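Local coordinates for protein titin (Homo sapiens, PDB 2J8O) that is the giant filament protein of muscle also called connectin, represented here by two immunoglobulin I-set domains in tandem, at residues N13-Y18 and E95-A100; N21-C26 and Q63-S68; Y39-E44 and D73-Q78. All coordinates share one frame; numbering follows the deposited sequence.

Contact 1 of 3, residues N13-Y18 and E95-A100; sequences NLNVRY and EVEVPA
Tyr18 and Val96 meet across the contact at about a right angle, methyl against ring. Val96 CG1 sits over one face of the aromatic ring, offset toward its rim, and comes within 3.5 Å of Tyr18 CZ. It is placed there because CG1 stands anti to the backbone N (chi1 163°). Val98 reaches the same ring obliquely, also running across the tyrosine, with its CG2 3.8 Å from Tyr18 CD1. The same methyl lies against Arg17 CG, so one valine branch touches both consecutive residues. Arg17 bends at chi3, and Pro99 CD comes over one face of its guanidinium. A step back along the strand, Asn15 and Glu97 slant across each other, with Asn15 CB 3.2 Å from Glu97 OE1. With the ring of Tyr18 cut back to an alanine, Val96 CG1 would probably lose the face it rests on and a gap would open beside Val98.

Backbone bonds set this register. Glu95 N donates to Leu14 O at 2.9 Å, Val16 N to Glu95 O at 3.2 Å, and Glu97 N to Val16 O at 2.9 Å. Strand 14-16 therefore runs parallel to strand 86-102, the A'-G pairing of an I-set immunoglobulin domain. Beyond Glu97 the second strand resumes and carries on toward the second domain, where Lys131 of strand 123-131 touches both Tyr18 and Val96. The side-chain amide of Asn182 donates through ND2 to Val98 O and accepts the N-H of Ala100 at OD1.

The chemistry is divided: main-chain bonds fix the two edges at the end of the first domain, while the valine-tyrosine cluster gives an apolar surface beside the passage from one domain to the next.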
ATOM      1  N   ASN A  13       6.563  -7.547  14.256  1.00 56.64           N
ATOM      2  CA  ASN A  13       6.190  -6.775  13.070  1.00 56.32           C
ATOM      3  C   ASN A  13       6.050  -7.646  11.796  1.00 56.17           C
ATOM      4  O   ASN A  13       6.698  -8.688  11.662  1.00 55.92           O
ATOM      5  CB  ASN A  13       7.198  -5.636  12.841  1.00 55.67           C
ATOM      6  CG  ASN A  13       7.157  -4.570  13.955  1.00 55.37           C
ATOM      7  OD1 ASN A  13       6.118  -4.326  14.601  1.00 53.01           O
ATOM      8  ND2 ASN A  13       8.293  -3.934  14.171  1.00 51.60           N
ATOM      9  N   LEU A  14       5.206  -7.212  10.870  1.00 56.40           N
ATOM     10  CA  LEU A  14       4.965  -7.969   9.636  1.00 56.61           C
ATOM     11  C   LEU A  14       5.145  -7.142   8.401  1.00 56.50           C
ATOM     12  O   LEU A  14       4.703  -6.009   8.344  1.00 56.87           O
ATOM     13  CB  LEU A  14       3.549  -8.524   9.619  1.00 56.99           C
ATOM     14  CG  LEU A  14       3.222  -9.641  10.593  1.00 56.79           C
ATOM     15  CD1 LEU A  14       1.909 -10.279  10.157  1.00 56.61           C
ATOM     16  CD2 LEU A  14       4.357 -10.646  10.592  1.00 55.96           C
ATOM     17  N   ASN A  15       5.796  -7.711   7.401  1.00 56.96           N
ATOM     18  CA  ASN A  15       5.870  -7.070   6.100  1.00 57.11           C
ATOM     19  C   ASN A  15       5.315  -8.032   5.058  1.00 57.64           C
ATOM     20  O   ASN A  15       5.863  -9.114   4.835  1.00 58.20           O
ATOM     21  CB  ASN A  15       7.293  -6.616   5.799  1.00 56.94           C
ATOM     22  CG  ASN A  15       7.839  -5.647   6.873  1.00 57.71           C
ATOM     23  OD1 ASN A  15       8.066  -4.469   6.609  1.00 58.30           O
ATOM     24  ND2 ASN A  15       8.029  -6.149   8.085  1.00 56.37           N
ATOM     25  N   VAL A  16       4.188  -7.655   4.466  1.00 57.82           N
ATOM     26  CA  VAL A  16       3.530  -8.481   3.469  1.00 58.13           C
ATOM     27  C   VAL A  16       3.228  -7.710   2.203  1.00 58.65           C
ATOM     28  O   VAL A  16       3.486  -6.504   2.126  1.00 58.67           O
ATOM     29  CB  VAL A  16       2.199  -9.033   3.978  1.00 58.07           C
ATOM     30  CG1 VAL A  16       2.428 -10.169   4.974  1.00 57.45           C
ATOM     31  CG2 VAL A  16       1.346  -7.898   4.559  1.00 58.15           C
ATOM     32  N   ARG A  17       2.680  -8.428   1.219  1.00 58.94           N
ATOM     33  CA  ARG A  17       2.149  -7.829   0.015  1.00 59.50           C
ATOM     34  C   ARG A  17       0.626  -7.818  -0.044  1.00 59.49           C
ATOM     35  O   ARG A  17      -0.033  -8.579   0.658  1.00 59.67           O
ATOM     36  CB  ARG A  17       2.708  -8.549  -1.195  1.00 60.23           C
ATOM     37  CG  ARG A  17       4.119  -8.105  -1.494  1.00 61.66           C
ATOM     38  CD  ARG A  17       4.549  -8.492  -2.871  1.00 62.87           C
ATOM     39  NE  ARG A  17       5.947  -8.891  -2.799  1.00 64.62           N
ATOM     40  CZ  ARG A  17       6.650  -9.382  -3.807  1.00 64.13           C
ATOM     41  NH1 ARG A  17       6.096  -9.535  -5.010  1.00 64.23           N
ATOM     42  NH2 ARG A  17       7.913  -9.713  -3.596  1.00 64.25           N
ATOM     43  N   TYR A  18       0.078  -6.961  -0.906  1.00 59.29           N
ATOM     44  CA  TYR A  18      -1.363  -6.875  -1.101  1.00 59.29           C
ATOM     45  C   TYR A  18      -2.012  -8.237  -1.287  1.00 59.47           C
ATOM     46  O   TYR A  18      -1.421  -9.134  -1.891  1.00 59.29           O
ATOM     47  CB  TYR A  18      -1.711  -5.930  -2.264  1.00 58.75           C
ATOM     48  CG  TYR A  18      -1.440  -4.488  -1.894  1.00 59.30           C
ATOM     49  CD1 TYR A  18      -0.629  -3.668  -2.690  1.00 58.26           C
ATOM     50  CD2 TYR A  18      -1.951  -3.952  -0.694  1.00 59.60           C
ATOM     51  CE1 TYR A  18      -0.366  -2.347  -2.314  1.00 59.21           C
ATOM     52  CE2 TYR A  18      -1.701  -2.638  -0.315  1.00 58.77           C
ATOM     53  CZ  TYR A  18      -0.914  -1.842  -1.122  1.00 58.96           C
ATOM     54  OH  TYR A  18      -0.679  -0.551  -0.727  1.00 58.55           O
ATOM     55  N   GLU A  95       3.012  -3.665   7.982  1.00 59.77           N
ATOM     56  CA  GLU A  95       3.273  -2.756   6.876  1.00 60.61           C
ATOM     57  C   GLU A  95       3.257  -3.501   5.559  1.00 60.66           C
ATOM     58  O   GLU A  95       3.471  -4.714   5.511  1.00 60.64           O
ATOM     59  CB  GLU A  95       4.594  -2.035   7.069  1.00 60.62           C
ATOM     60  CG  GLU A  95       4.567  -1.096   8.260  1.00 62.13           C
ATOM     61  CD  GLU A  95       5.946  -0.599   8.639  1.00 64.74           C
ATOM     62  OE1 GLU A  95       6.529   0.217   7.877  1.00 64.37           O
ATOM     63  OE2 GLU A  95       6.441  -1.030   9.709  1.00 65.82           O
ATOM     64  N   VAL A  96       2.971  -2.764   4.499  1.00 61.17           N
ATOM     65  CA  VAL A  96       2.876  -3.325   3.163  1.00 61.57           C
ATOM     66  C   VAL A  96       4.129  -2.926   2.397  1.00 61.87           C
ATOM     67  O   VAL A  96       4.479  -1.750   2.355  1.00 61.87           O
ATOM     68  CB  VAL A  96       1.579  -2.856   2.473  1.00 61.51           C
ATOM     69  CG1 VAL A  96       1.635  -3.075   0.994  1.00 61.55           C
ATOM     70  CG2 VAL A  96       0.387  -3.613   3.062  1.00 62.50           C
ATOM     71  N   GLU A  97       4.835  -3.914   1.851  1.00 62.27           N
ATOM     72  CA  GLU A  97       6.076  -3.663   1.125  1.00 63.04           C
ATOM     73  C   GLU A  97       5.900  -4.202  -0.273  1.00 62.96           C
ATOM     74  O   GLU A  97       5.901  -5.404  -0.490  1.00 63.25           O
ATOM     75  CB  GLU A  97       7.288  -4.282   1.835  1.00 63.06           C
ATOM     76  CG  GLU A  97       7.646  -3.596   3.163  1.00 63.63           C
ATOM     77  CD  GLU A  97       9.007  -4.013   3.718  1.00 64.56           C
ATOM     78  OE1 GLU A  97       9.296  -5.230   3.794  1.00 67.27           O
ATOM     79  OE2 GLU A  97       9.795  -3.118   4.091  1.00 66.60           O
ATOM     80  N   VAL A  98       5.720  -3.287  -1.217  1.00 63.28           N
ATOM     81  CA  VAL A  98       5.214  -3.612  -2.528  1.00 63.03           C
ATOM     82  C   VAL A  98       5.980  -2.772  -3.523  1.00 63.33           C
ATOM     83  O   VAL A  98       5.928  -1.549  -3.454  1.00 63.27           O
ATOM     84  CB  VAL A  98       3.690  -3.342  -2.574  1.00 62.95           C
ATOM     85  CG1 VAL A  98       3.163  -3.107  -3.995  1.00 61.89           C
ATOM     86  CG2 VAL A  98       2.945  -4.481  -1.862  1.00 63.90           C
ATOM     87  N   PRO A  99       6.713  -3.434  -4.437  1.00 63.72           N
ATOM     88  CA  PRO A  99       7.506  -2.787  -5.484  1.00 64.05           C
ATOM     89  C   PRO A  99       6.647  -1.902  -6.351  1.00 64.42           C
ATOM     90  O   PRO A  99       5.497  -2.248  -6.630  1.00 65.01           O
ATOM     91  CB  PRO A  99       8.022  -3.965  -6.333  1.00 64.13           C
ATOM     92  CG  PRO A  99       7.184  -5.149  -5.935  1.00 64.30           C
ATOM     93  CD  PRO A  99       6.810  -4.907  -4.506  1.00 63.87           C
ATOM     94  N   ALA A 100       7.212  -0.771  -6.759  1.00 64.33           N
ATOM     95  CA  ALA A 100       6.567   0.176  -7.628  1.00 64.86           C
ATOM     96  C   ALA A 100       6.035  -0.491  -8.900  1.00 65.33           C
ATOM     97  O   ALA A 100       6.668  -1.384  -9.430  1.00 65.92           O
ATOM     98  CB  ALA A 100       7.555   1.265  -7.984  1.00 64.83           C
TER

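Contact 2 of 3, residues N21-C26 and Q63-S68; sequences NATLVC and QLIIAS
Leu24 and Ile66 touch on one side of the strand pair, Leu24 CD1 lying 3.9 Å from Ile66 CD1 as the two chains slant over each other. Ala22 and Leu64 project to this same side and complete an apolar surface. On the reverse side Thr23 and Ile65 lie alongside, pointing the same way, with Thr23 CG2 3.9 Å from Ile65 CG1. That methyl stands anti to the backbone N of Thr23, beside the carbonyl carbon, a placing that also brings it 3.2 Å from Gln63 OE1. At the end of the pair Asn21 adds a side-chain bond: its OD1 accepts the N-H of Ser68 at 3.2 Å, the donor tilted 21° from the carbonyl plane, and its amide leans against Ala67.

What positions these side chains is a regular antiparallel ladder. Ala22 with Ile66 and Leu24 with Leu64 are hydrogen-bonded pairs, each bonded in both directions; Leu24 N reaches Leu64 O at 2.8 Å and Leu64 N reaches Leu24 O at 2.9 Å. The axes of 22-26 and 63-66 come within 4.6 Å of each other, with N-to-C directions 170° apart.

Further out, Gln55 takes a weak bond from Gln63 NE2, and Lys51 NZ bonds Ala67 O. Strands 22-31 and 61-66 correspond to B and E of the immunoglobulin fold and form the middle of a four-stranded antiparallel sheet, flanked by 3-7 next to the first and 52-57 next to the second. The face bearing Ala22, Leu24, Leu64 and Ile66 turns to the interior, where Trp38 of strand 35-40 packs on Leu24 and Leu64, and Leu14 of strand 14-16 on Ala22 and Leu24.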
ATOM      1  N   ASN A  21      -2.244 -13.223   3.139  1.00 57.28           N
ATOM      2  CA  ASN A  21      -2.662 -13.390   4.507  1.00 57.18           C
ATOM      3  C   ASN A  21      -1.554 -12.986   5.485  1.00 56.43           C
ATOM      4  O   ASN A  21      -0.414 -13.445   5.379  1.00 56.05           O
ATOM      5  CB  ASN A  21      -3.123 -14.825   4.749  1.00 57.23           C
ATOM      6  CG  ASN A  21      -4.430 -15.128   4.068  1.00 59.19           C
ATOM      7  OD1 ASN A  21      -5.027 -14.252   3.437  1.00 61.34           O
ATOM      8  ND2 ASN A  21      -4.896 -16.371   4.200  1.00 59.66           N
ATOM      9  N   ALA A  22      -1.898 -12.113   6.418  1.00 55.53           N
ATOM     10  CA  ALA A  22      -0.983 -11.745   7.492  1.00 54.78           C
ATOM     11  C   ALA A  22      -1.379 -12.498   8.737  1.00 54.98           C
ATOM     12  O   ALA A  22      -2.556 -12.476   9.139  1.00 54.79           O
ATOM     13  CB  ALA A  22      -1.009 -10.285   7.722  1.00 53.70           C
ATOM     14  N   THR A  23      -0.400 -13.211   9.308  1.00 55.29           N
ATOM     15  CA  THR A  23      -0.578 -13.966  10.541  1.00 55.61           C
ATOM     16  C   THR A  23       0.274 -13.341  11.654  1.00 56.41           C
ATOM     17  O   THR A  23       1.489 -13.324  11.574  1.00 55.94           O
ATOM     18  CB  THR A  23      -0.202 -15.460  10.357  1.00 55.52           C
ATOM     19  OG1 THR A  23      -0.826 -15.958   9.174  1.00 56.41           O
ATOM     20  CG2 THR A  23      -0.665 -16.320  11.550  1.00 54.23           C
ATOM     21  N   LEU A  24      -0.383 -12.809  12.679  1.00 57.06           N
ATOM     22  CA  LEU A  24       0.318 -12.298  13.840  1.00 57.39           C
ATOM     23  C   LEU A  24       0.251 -13.357  14.914  1.00 57.36           C
ATOM     24  O   LEU A  24      -0.831 -13.808  15.261  1.00 57.99           O
ATOM     25  CB  LEU A  24      -0.386 -11.064  14.354  1.00 57.69           C
ATOM     26  CG  LEU A  24      -0.165  -9.678  13.803  1.00 58.86           C
ATOM     27  CD1 LEU A  24      -0.670  -9.594  12.415  1.00 63.83           C
ATOM     28  CD2 LEU A  24      -1.005  -8.792  14.679  1.00 60.90           C
ATOM     29  N   VAL A  25       1.392 -13.752  15.451  1.00 57.71           N
ATOM     30  CA  VAL A  25       1.453 -14.827  16.430  1.00 57.60           C
ATOM     31  C   VAL A  25       2.118 -14.337  17.718  1.00 58.38           C
ATOM     32  O   VAL A  25       2.989 -13.457  17.699  1.00 59.54           O
ATOM     33  CB  VAL A  25       2.221 -15.981  15.834  1.00 57.92           C
ATOM     34  CG1 VAL A  25       3.601 -15.521  15.428  1.00 57.56           C
ATOM     35  CG2 VAL A  25       2.263 -17.202  16.783  1.00 57.77           C
ATOM     36  N   CYS A  26       1.681 -14.872  18.851  1.00 58.20           N
ATOM     37  CA  CYS A  26       2.326 -14.606  20.117  1.00 56.67           C
ATOM     38  C   CYS A  26       2.161 -15.855  20.951  1.00 56.80           C
ATOM     39  O   CYS A  26       1.329 -16.686  20.622  1.00 57.04           O
ATOM     40  CB  CYS A  26       1.663 -13.423  20.773  1.00 56.45           C
ATOM     41  SG  CYS A  26       0.030 -13.737  21.390  1.00 55.86           S
ATOM     42  N   GLN A  63      -2.842 -16.891  17.363  1.00 56.31           N
ATOM     43  CA  GLN A  63      -2.655 -16.100  16.151  1.00 57.12           C
ATOM     44  C   GLN A  63      -3.914 -15.424  15.688  1.00 57.44           C
ATOM     45  O   GLN A  63      -5.045 -15.925  15.884  1.00 57.07           O
ATOM     46  CB  GLN A  63      -2.015 -16.866  14.986  1.00 57.08           C
ATOM     47  CG  GLN A  63      -2.447 -18.279  14.834  1.00 57.89           C
ATOM     48  CD  GLN A  63      -1.820 -18.982  13.648  1.00 58.48           C
ATOM     49  OE1 GLN A  63      -0.605 -18.898  13.388  1.00 58.91           O
ATOM     50  NE2 GLN A  63      -2.660 -19.704  12.916  1.00 61.21           N
ATOM     51  N   LEU A  64      -3.694 -14.260  15.100  1.00 57.15           N
ATOM     52  CA  LEU A  64      -4.717 -13.535  14.417  1.00 57.95           C
ATOM     53  C   LEU A  64      -4.290 -13.647  12.972  1.00 58.01           C
ATOM     54  O   LEU A  64      -3.143 -13.314  12.618  1.00 58.90           O
ATOM     55  CB  LEU A  64      -4.722 -12.070  14.873  1.00 57.49           C
ATOM     56  CG  LEU A  64      -5.527 -11.026  14.094  1.00 58.64           C
ATOM     57  CD1 LEU A  64      -7.040 -11.292  14.137  1.00 58.41           C
ATOM     58  CD2 LEU A  64      -5.242  -9.635  14.616  1.00 58.17           C
ATOM     59  N   ILE A  65      -5.177 -14.169  12.146  1.00 57.64           N
ATOM     60  CA  ILE A  65      -4.929 -14.191  10.717  1.00 57.16           C
ATOM     61  C   ILE A  65      -5.783 -13.105  10.132  1.00 57.26           C
ATOM     62  O   ILE A  65      -6.992 -13.069  10.367  1.00 57.71           O
ATOM     63  CB  ILE A  65      -5.312 -15.528  10.105  1.00 57.34           C
ATOM     64  CG1 ILE A  65      -4.481 -16.656  10.736  1.00 56.54           C
ATOM     65  CG2 ILE A  65      -5.186 -15.484   8.573  1.00 55.69           C
ATOM     66  CD1 ILE A  65      -4.658 -18.005  10.047  1.00 57.55           C
ATOM     67  N   ILE A  66      -5.154 -12.194   9.407  1.00 56.90           N
ATOM     68  CA  ILE A  66      -5.877 -11.145   8.714  1.00 56.82           C
ATOM     69  C   ILE A  66      -5.868 -11.498   7.235  1.00 57.17           C
ATOM     70  O   ILE A  66      -4.820 -11.421   6.598  1.00 57.11           O
ATOM     71  CB  ILE A  66      -5.194  -9.799   8.921  1.00 56.62           C
ATOM     72  CG1 ILE A  66      -5.141  -9.469  10.417  1.00 56.13           C
ATOM     73  CG2 ILE A  66      -5.875  -8.676   8.131  1.00 54.61           C
ATOM     74  CD1 ILE A  66      -4.015  -8.599  10.738  1.00 53.47           C
ATOM     75  N   ALA A  67      -7.012 -11.884   6.680  1.00 57.46           N
ATOM     76  CA  ALA A  67      -7.006 -12.329   5.258  1.00 58.63           C
ATOM     77  C   ALA A  67      -7.089 -11.198   4.243  1.00 58.72           C
ATOM     78  O   ALA A  67      -7.707 -10.179   4.492  1.00 59.52           O
ATOM     79  CB  ALA A  67      -8.102 -13.352   4.995  1.00 58.68           C
ATOM     80  N   SER A  68      -6.464 -11.394   3.089  1.00 59.73           N
ATOM     81  CA  SER A  68      -6.571 -10.466   1.951  1.00 60.01           C
ATOM     82  C   SER A  68      -6.224  -9.024   2.340  1.00 59.56           C
ATOM     83  O   SER A  68      -7.050  -8.110   2.240  1.00 59.03           O
ATOM     84  CB  SER A  68      -7.956 -10.556   1.282  1.00 60.09           C
ATOM     85  OG  SER A  68      -8.039  -9.690   0.152  1.00 62.11           O
TER

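Contact 3 of 3, residues Y39-E44 and D73-Q78; sequences YRQGKE and DATVYQ
Tyr39 and Gln78 form an antiparallel hydrogen-bonded strand pair where strand 35-40 runs beside strand 76-83, in the sheet that also holds strand 86-102. Tyr39 N donates to Gln78 O at 2.9 Å. The return bond, from Gln78 N to Tyr39 O, comes from above the carbonyl plane, 49° out of it. Their side chains start together, CB against CB, and Gln78 O lies at the edge of the Tyr39 ring, in its plane.

On the other side of the pair, Arg40 runs alongside Tyr77, the guanidinium and ring planes 77° apart. Its chain is extended, with CG anti to the backbone N (chi1 173°), and CG passes 3.8 Å from Thr75 CG2. The same methyl lies over the centre of one guanidinium face.

These strands are C and F of the immunoglobulin fold, and Tyr77 makes the tyrosine corner familiar from such Greek-key sandwiches: its hydroxyl donates to Asp73 O, four residues earlier, with that oxygen at the ring edge, though the modelled separation is very short and its exact length doubtful. One water ties the corner to the arginine. It takes a bond from Arg40 NE at 3.1 Å, in the guanidinium plane, and donates to Asp73 OD1 and to Tyr77 OH, both at 2.7 Å. The charged ends have further mates: Arg40 NH2 forms a salt bridge with Asp72, and Asp73 OD2 with Lys51.

Beyond Arg40 the chain reverses in a type I' turn to Lys43, closed by Lys43 N to Arg40 O at 3.0 Å. Gln41 and Gly42 occupy its two middle positions with positive phi. From there Gln41, bent at chi2, crosses Thr75 at about a right angle and offers NE2 to Thr75 OG1 in a weak hydrogen bond of 2.8 Å.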
ATOM      1  N   TYR A  39      -6.704  -6.258  19.009  1.00 57.67           N
ATOM      2  CA  TYR A  39      -7.142  -4.870  18.862  1.00 58.64           C
ATOM      3  C   TYR A  39      -6.422  -4.229  17.703  1.00 59.72           C
ATOM      4  O   TYR A  39      -5.361  -4.697  17.290  1.00 59.86           O
ATOM      5  CB  TYR A  39      -6.909  -4.027  20.132  1.00 58.20           C
ATOM      6  CG  TYR A  39      -7.607  -4.518  21.372  1.00 57.60           C
ATOM      7  CD1 TYR A  39      -7.020  -5.489  22.178  1.00 57.05           C
ATOM      8  CD2 TYR A  39      -8.844  -4.008  21.752  1.00 57.66           C
ATOM      9  CE1 TYR A  39      -7.638  -5.945  23.329  1.00 56.68           C
ATOM     10  CE2 TYR A  39      -9.481  -4.472  22.905  1.00 57.48           C
ATOM     11  CZ  TYR A  39      -8.859  -5.447  23.687  1.00 57.05           C
ATOM     12  OH  TYR A  39      -9.456  -5.932  24.831  1.00 57.92           O
ATOM     13  N   ARG A  40      -7.020  -3.156  17.191  1.00 60.65           N
ATOM     14  CA  ARG A  40      -6.520  -2.440  16.031  1.00 61.87           C
ATOM     15  C   ARG A  40      -6.766  -1.005  16.370  1.00 62.76           C
ATOM     16  O   ARG A  40      -7.922  -0.564  16.524  1.00 63.30           O
ATOM     17  CB  ARG A  40      -7.300  -2.871  14.783  1.00 61.69           C
ATOM     18  CG  ARG A  40      -7.041  -2.116  13.503  1.00 61.82           C
ATOM     19  CD  ARG A  40      -8.159  -2.501  12.566  1.00 63.14           C
ATOM     20  NE  ARG A  40      -7.967  -2.145  11.170  1.00 63.71           N
ATOM     21  CZ  ARG A  40      -7.957  -0.906  10.687  1.00 64.81           C
ATOM     22  NH1 ARG A  40      -8.065   0.135  11.493  1.00 64.50           N
ATOM     23  NH2 ARG A  40      -7.808  -0.709   9.384  1.00 65.34           N
ATOM     24  N   GLN A  41      -5.669  -0.280  16.550  1.00 63.74           N
ATOM     25  CA  GLN A  41      -5.734   1.076  17.095  1.00 64.20           C
ATOM     26  C   GLN A  41      -6.728   1.137  18.265  1.00 64.47           C
ATOM     27  O   GLN A  41      -7.578   2.037  18.344  1.00 65.08           O
ATOM     28  CB  GLN A  41      -6.084   2.059  15.985  1.00 64.31           C
ATOM     29  CG  GLN A  41      -5.292   1.759  14.701  1.00 64.23           C
ATOM     30  CD  GLN A  41      -6.089   2.049  13.471  1.00 64.36           C
ATOM     31  OE1 GLN A  41      -7.316   1.908  13.455  1.00 64.49           O
ATOM     32  NE2 GLN A  41      -5.406   2.470  12.425  1.00 66.26           N
ATOM     33  N   GLY A  42      -6.610   0.155  19.164  1.00 64.55           N
ATOM     34  CA  GLY A  42      -7.396   0.113  20.406  1.00 64.49           C
ATOM     35  C   GLY A  42      -8.900  -0.120  20.308  1.00 64.23           C
ATOM     36  O   GLY A  42      -9.629   0.158  21.271  1.00 64.26           O
ATOM     37  N   LYS A  43      -9.373  -0.587  19.144  1.00 63.60           N
ATOM     38  CA  LYS A  43     -10.727  -1.141  19.008  1.00 62.69           C
ATOM     39  C   LYS A  43     -10.536  -2.635  18.890  1.00 61.22           C
ATOM     40  O   LYS A  43      -9.644  -3.079  18.166  1.00 60.83           O
ATOM     41  CB  LYS A  43     -11.434  -0.624  17.757  1.00 62.84           C
ATOM     42  CG  LYS A  43     -11.741   0.883  17.733  1.00 64.58           C
ATOM     43  CD  LYS A  43     -12.630   1.294  16.512  1.00 64.18           C
ATOM     44  CE  LYS A  43     -11.991   0.992  15.127  1.00 66.38           C
ATOM     45  NZ  LYS A  43     -12.674   1.752  14.003  1.00 66.26           N
ATOM     46  N   GLU A  44     -11.345  -3.416  19.600  1.00 59.91           N
ATOM     47  CA  GLU A  44     -11.195  -4.871  19.567  1.00 59.14           C
ATOM     48  C   GLU A  44     -11.501  -5.495  18.199  1.00 58.44           C
ATOM     49  O   GLU A  44     -12.485  -5.147  17.550  1.00 57.85           O
ATOM     50  CB  GLU A  44     -12.063  -5.528  20.644  1.00 59.05           C
ATOM     51  CG  GLU A  44     -11.606  -6.950  20.998  1.00 58.96           C
ATOM     52  CD  GLU A  44     -12.544  -7.679  21.929  1.00 59.00           C
ATOM     53  OE1 GLU A  44     -13.607  -7.138  22.287  1.00 63.74           O
ATOM     54  OE2 GLU A  44     -12.235  -8.816  22.304  1.00 57.58           O
ATOM     55  N   ASP A  73      -5.524  -2.444   6.356  1.00 57.99           N
ATOM     56  CA  ASP A  73      -5.057  -3.360   7.384  1.00 57.25           C
ATOM     57  C   ASP A  73      -3.617  -3.051   7.841  1.00 57.31           C
ATOM     58  O   ASP A  73      -3.174  -3.580   8.869  1.00 57.92           O
ATOM     59  CB  ASP A  73      -5.146  -4.813   6.925  1.00 56.78           C
ATOM     60  CG  ASP A  73      -6.489  -5.168   6.314  1.00 56.74           C
ATOM     61  OD1 ASP A  73      -7.497  -5.242   7.045  1.00 54.09           O
ATOM     62  OD2 ASP A  73      -6.534  -5.409   5.082  1.00 56.21           O
ATOM     63  N   ALA A  74      -2.913  -2.189   7.105  1.00 56.75           N
ATOM     64  CA  ALA A  74      -1.521  -1.819   7.389  1.00 56.50           C
ATOM     65  C   ALA A  74      -1.450  -0.826   8.524  1.00 56.39           C
ATOM     66  O   ALA A  74      -1.530   0.384   8.321  1.00 56.43           O
ATOM     67  CB  ALA A  74      -0.829  -1.241   6.148  1.00 56.50           C
ATOM     68  N   THR A  75      -1.288  -1.349   9.729  1.00 56.21           N
ATOM     69  CA  THR A  75      -1.439  -0.531  10.914  1.00 56.08           C
ATOM     70  C   THR A  75      -0.814  -1.212  12.145  1.00 55.70           C
ATOM     71  O   THR A  75      -0.260  -2.303  12.053  1.00 54.76           O
ATOM     72  CB  THR A  75      -2.953  -0.141  11.125  1.00 55.90           C
ATOM     73  OG1 THR A  75      -3.062   1.020  11.955  1.00 57.22           O
ATOM     74  CG2 THR A  75      -3.737  -1.267  11.735  1.00 56.24           C
ATOM     75  N   VAL A  76      -0.882  -0.540  13.287  1.00 56.04           N
ATOM     76  CA  VAL A  76      -0.373  -1.109  14.528  1.00 56.48           C
ATOM     77  C   VAL A  76      -1.457  -1.968  15.144  1.00 56.19           C
ATOM     78  O   VAL A  76      -2.595  -1.540  15.247  1.00 56.27           O
ATOM     79  CB  VAL A  76       0.144  -0.022  15.511  1.00 56.28           C
ATOM     80  CG1 VAL A  76      -0.813   1.158  15.590  1.00 57.36           C
ATOM     81  CG2 VAL A  76       0.365  -0.603  16.888  1.00 56.98           C
ATOM     82  N   TYR A  77      -1.106  -3.193  15.509  1.00 56.30           N
ATOM     83  CA  TYR A  77      -2.030  -4.082  16.192  1.00 56.99           C
ATOM     84  C   TYR A  77      -1.579  -4.258  17.647  1.00 57.56           C
ATOM     85  O   TYR A  77      -0.389  -4.164  17.957  1.00 57.92           O
ATOM     86  CB  TYR A  77      -2.152  -5.424  15.454  1.00 56.25           C
ATOM     87  CG  TYR A  77      -2.813  -5.284  14.099  1.00 56.64           C
ATOM     88  CD1 TYR A  77      -2.099  -4.795  13.000  1.00 55.31           C
ATOM     89  CD2 TYR A  77      -4.152  -5.642  13.908  1.00 56.18           C
ATOM     90  CE1 TYR A  77      -2.688  -4.665  11.769  1.00 56.56           C
ATOM     91  CE2 TYR A  77      -4.759  -5.504  12.673  1.00 55.69           C
ATOM     92  CZ  TYR A  77      -4.023  -5.017  11.599  1.00 57.84           C
ATOM     93  OH  TYR A  77      -4.604  -4.861  10.348  1.00 56.74           O
ATOM     94  N   GLN A  78      -2.542  -4.476  18.530  1.00 58.07           N
ATOM     95  CA  GLN A  78      -2.285  -4.600  19.964  1.00 59.22           C
ATOM     96  C   GLN A  78      -2.884  -5.944  20.318  1.00 58.76           C
ATOM     97  O   GLN A  78      -3.931  -6.314  19.781  1.00 59.38           O
ATOM     98  CB  GLN A  78      -2.970  -3.458  20.746  1.00 58.87           C
ATOM     99  CG  GLN A  78      -2.717  -3.473  22.280  1.00 61.49           C
ATOM    100  CD  GLN A  78      -3.715  -2.633  23.145  1.00 61.22           C
ATOM    101  OE1 GLN A  78      -4.372  -1.706  22.657  1.00 64.25           O
ATOM    102  NE2 GLN A  78      -3.815  -2.977  24.436  1.00 61.87           N
TER
HETATM  103  O   HOH W   1      -7.194  -4.726   9.708  1.00 52.10           O

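How the contacts relate
Contacts 2 and 3 lie within the first immunoglobulin domain; contact 1 sits at its end, where the chain passes to the second. Some of their side chains meet between its two sheets. Contact 2 lies in one sheet; contacts 1 and 3 share the other, where strands 76-83 and 86-102 are neighbours. Contacts 2 and 3 have centres about 12 Å apart and pack through Leu24 CD2 on Tyr77 CB (3.6 Å) and Ile66 CD1 on Tyr77 CZ (3.7 Å). The centres of contacts 1 and 2 are about 14 Å apart, bridged by Leu14 CD1 on Leu24 CD1 (3.5 Å). Contacts 1 and 3, about 17 Å between centres, meet at Val96 CG2 and Ala74 CB (4.1 Å).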